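Local coordinates for uncharacterized protein lp_0118 (Lactobacillus plantarum, PDB 3K2Y) that is of unknown function but contains a HIRAN domain and probably binds nucleic acid, at residues Leu36-Glu40 and Ala72-Asp76. Residues are numbered along the deposited sequence; the frame is centred on the assembly and turned at random.
Sequences LLQRE and ATLMD
How a helix can be held across a barrel strand by two long side chains is well illustrated in this HIRAN domain. Strand residues Leu36, Leu37, Gln38 and Arg39 are extended, with phi from -80° to -137° and psi from 122° to 148°; Ala72-Asp76 is helical, phi/psi running from -61°/-41° at Ala72 to -72°/-18° at Asp76. Their axes cross nearly at right angles, at -85° and 9.6 Å apart, and the backbones come nearest at Arg39 and Ala72, whose CA atoms lie 7.0 Å apart. Since neighbouring strand residues face opposite ways, Leu37 and Arg39 direct their CA-to-CB bonds toward the helix and Gln38 points away. Met75 reaches back with chi1 m, chi2 t and chi3 p, bringing its terminal methyl up against the strand backbone: Met75 CE is 4.0 Å from Leu37 CB, 3.6 Å from Arg39 N and 3.9 Å from Arg39 CB. Ile50 and Leu81, on the two strands flanking 34-39, also touch Met75, so its side chain contacts three adjacent strands. Arg39 (chi1 t, chi2 p, chi3 t, chi4 -61°) passes Ala72, Arg39 NE lying 3.9 Å from Ala72 CB. Ala72 O lies over one face of the guanidinium, 3.6 Å from Arg39 NH1, while Asp76, chi1 m, meets its edge in a salt bridge. The modelled Arg39 NH1 to Asp76 OD1 distance of 2.3 Å is too short to be taken literally. Arg39 NE and NH2 also make weak hydrogen bonds to Ala49 O and Asp47 O. With no hydrogen bond between the segments and 270 Å² buried, the methionine packing makes no strict directional demand, whereas the charge pair depends on atoms the model places less surely.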
ATOM      1  N   LEU A  36     -14.435  10.701  -5.090  1.00 26.85           N
ATOM      2  CA  LEU A  36     -14.101   9.882  -6.244  1.00 27.20           C
ATOM      3  C   LEU A  36     -13.357   8.601  -5.850  1.00 27.44           C
ATOM      4  O   LEU A  36     -12.608   8.580  -4.872  1.00 27.69           O
ATOM      5  CB  LEU A  36     -13.255  10.700  -7.222  1.00 25.90           C
ATOM      6  CG  LEU A  36     -13.869  12.015  -7.719  1.00 26.98           C
ATOM      7  CD1 LEU A  36     -12.838  12.787  -8.513  1.00 25.50           C
ATOM      8  CD2 LEU A  36     -15.098  11.738  -8.574  1.00 24.77           C
ATOM      9  N   LEU A  37     -13.575   7.536  -6.616  1.00 27.16           N
ATOM     10  CA  LEU A  37     -12.922   6.258  -6.359  1.00 26.18           C
ATOM     11  C   LEU A  37     -11.951   5.898  -7.475  1.00 26.27           C
ATOM     12  O   LEU A  37     -12.192   6.194  -8.647  1.00 27.69           O
ATOM     13  CB  LEU A  37     -13.963   5.148  -6.206  1.00 27.23           C
ATOM     14  CG  LEU A  37     -14.522   4.847  -4.813  1.00 28.51           C
ATOM     15  CD1 LEU A  37     -15.009   6.117  -4.144  1.00 31.26           C
ATOM     16  CD2 LEU A  37     -15.655   3.839  -4.944  1.00 28.47           C
ATOM     17  N   GLN A  38     -10.847   5.258  -7.101  1.00 26.13           N
ATOM     18  CA  GLN A  38      -9.837   4.856  -8.062  1.00 24.82           C
ATOM     19  C   GLN A  38      -9.344   3.446  -7.788  1.00 24.99           C
ATOM     20  O   GLN A  38      -8.845   3.146  -6.701  1.00 24.99           O
ATOM     21  CB  GLN A  38      -8.648   5.815  -8.017  1.00 28.70           C
ATOM     22  CG  GLN A  38      -7.622   5.556  -9.110  1.00 32.39           C
ATOM     23  CD  GLN A  38      -6.436   6.501  -9.036  1.00 36.34           C
ATOM     24  OE1 GLN A  38      -5.524   6.316  -8.225  1.00 37.49           O
ATOM     25  NE2 GLN A  38      -6.449   7.531  -9.876  1.00 36.51           N
ATOM     26  N   ARG A  39      -9.487   2.586  -8.788  1.00 22.93           N
ATOM     27  CA  ARG A  39      -9.048   1.208  -8.686  1.00 21.05           C
ATOM     28  C   ARG A  39      -7.541   1.155  -8.923  1.00 22.19           C
ATOM     29  O   ARG A  39      -7.032   1.725  -9.890  1.00 19.12           O
ATOM     30  CB  ARG A  39      -9.765   0.353  -9.736  1.00 19.53           C
ATOM     31  CG  ARG A  39      -9.412  -1.119  -9.676  1.00 22.20           C
ATOM     32  CD  ARG A  39      -9.953  -1.762  -8.408  1.00 27.30           C
ATOM     33  NE  ARG A  39      -9.152  -2.910  -7.987  1.00 31.90           N
ATOM     34  CZ  ARG A  39      -8.966  -3.999  -8.722  1.00 33.33           C
ATOM     35  NH1 ARG A  39      -9.524  -4.094  -9.918  1.00 36.81           N
ATOM     36  NH2 ARG A  39      -8.223  -4.993  -8.266  1.00 33.03           N
ATOM     37  N   GLU A  40      -6.824   0.475  -8.034  1.00 23.70           N
ATOM     38  CA  GLU A  40      -5.380   0.353  -8.178  1.00 24.97           C
ATOM     39  C   GLU A  40      -4.997  -1.125  -8.113  1.00 25.05           C
ATOM     40  O   GLU A  40      -4.486  -1.604  -7.103  1.00 25.34           O
ATOM     41  CB  GLU A  40      -4.668   1.140  -7.072  1.00 23.79           C
ATOM     42  CG  GLU A  40      -5.194   2.552  -6.890  1.00 23.11           C
ATOM     43  CD  GLU A  40      -4.405   3.354  -5.864  1.00 24.94           C
ATOM     44  OE1 GLU A  40      -3.940   2.762  -4.868  1.00 22.95           O
ATOM     45  OE2 GLU A  40      -4.267   4.583  -6.048  1.00 23.15           O
ATOM     46  N   ALA A  72     -13.996  -4.155  -5.780  1.00 25.20           N
ATOM     47  CA  ALA A  72     -12.858  -4.326  -6.672  1.00 25.15           C
ATOM     48  C   ALA A  72     -13.302  -5.111  -7.901  1.00 24.10           C
ATOM     49  O   ALA A  72     -12.918  -4.791  -9.026  1.00 24.41           O
ATOM     50  CB  ALA A  72     -11.740  -5.069  -5.954  1.00 26.48           C
ATOM     51  N   THR A  73     -14.122  -6.132  -7.676  1.00 23.96           N
ATOM     52  CA  THR A  73     -14.629  -6.965  -8.762  1.00 24.47           C
ATOM     53  C   THR A  73     -15.603  -6.181  -9.642  1.00 25.48           C
ATOM     54  O   THR A  73     -15.558  -6.279 -10.870  1.00 25.01           O
ATOM     55  CB  THR A  73     -15.345  -8.220  -8.214  1.00 24.88           C
ATOM     56  OG1 THR A  73     -14.458  -8.931  -7.341  1.00 26.85           O
ATOM     57  CG2 THR A  73     -15.766  -9.141  -9.358  1.00 25.14           C
ATOM     58  N   LEU A  74     -16.480  -5.400  -9.014  1.00 24.18           N
ATOM     59  CA  LEU A  74     -17.449  -4.597  -9.759  1.00 24.36           C
ATOM     60  C   LEU A  74     -16.776  -3.564 -10.652  1.00 25.16           C
ATOM     61  O   LEU A  74     -17.200  -3.349 -11.789  1.00 28.52           O
ATOM     62  CB  LEU A  74     -18.405  -3.879  -8.804  1.00 23.81           C
ATOM     63  CG  LEU A  74     -19.327  -4.759  -7.961  1.00 26.75           C
ATOM     64  CD1 LEU A  74     -20.217  -3.878  -7.092  1.00 21.45           C
ATOM     65  CD2 LEU A  74     -20.169  -5.642  -8.875  1.00 22.66           C
ATOM     66  N   MET A  75     -15.734  -2.915 -10.134  1.00 23.46           N
ATOM     67  CA  MET A  75     -15.018  -1.897 -10.893  1.00 22.05           C
ATOM     68  C   MET A  75     -14.283  -2.522 -12.078  1.00 23.02           C
ATOM     69  O   MET A  75     -14.144  -1.891 -13.127  1.00 20.81           O
ATOM     70  CB  MET A  75     -14.044  -1.125  -9.973  1.00 19.15           C
ATOM     71  CG  MET A  75     -14.752  -0.153  -9.010  1.00 16.03           C
ATOM     72  SD  MET A  75     -13.780   0.594  -7.642  1.00  6.74           S
ATOM     73  CE  MET A  75     -13.018   1.992  -8.465  1.00  1.39           C
ATOM     74  N   ASP A  76     -13.831  -3.764 -11.918  1.00 26.16           N
ATOM     75  CA  ASP A  76     -13.132  -4.460 -13.000  1.00 26.36           C
ATOM     76  C   ASP A  76     -14.092  -4.848 -14.113  1.00 27.17           C
ATOM     77  O   ASP A  76     -13.673  -5.136 -15.234  1.00 27.68           O
ATOM     78  CB  ASP A  76     -12.429  -5.719 -12.491  1.00 27.25           C
ATOM     79  CG  ASP A  76     -11.163  -5.409 -11.728  1.00 30.26           C
ATOM     80  OD1 ASP A  76     -10.542  -4.358 -12.009  1.00 33.62           O
ATOM     81  OD2 ASP A  76     -10.777  -6.220 -10.859  1.00 30.83           O
TER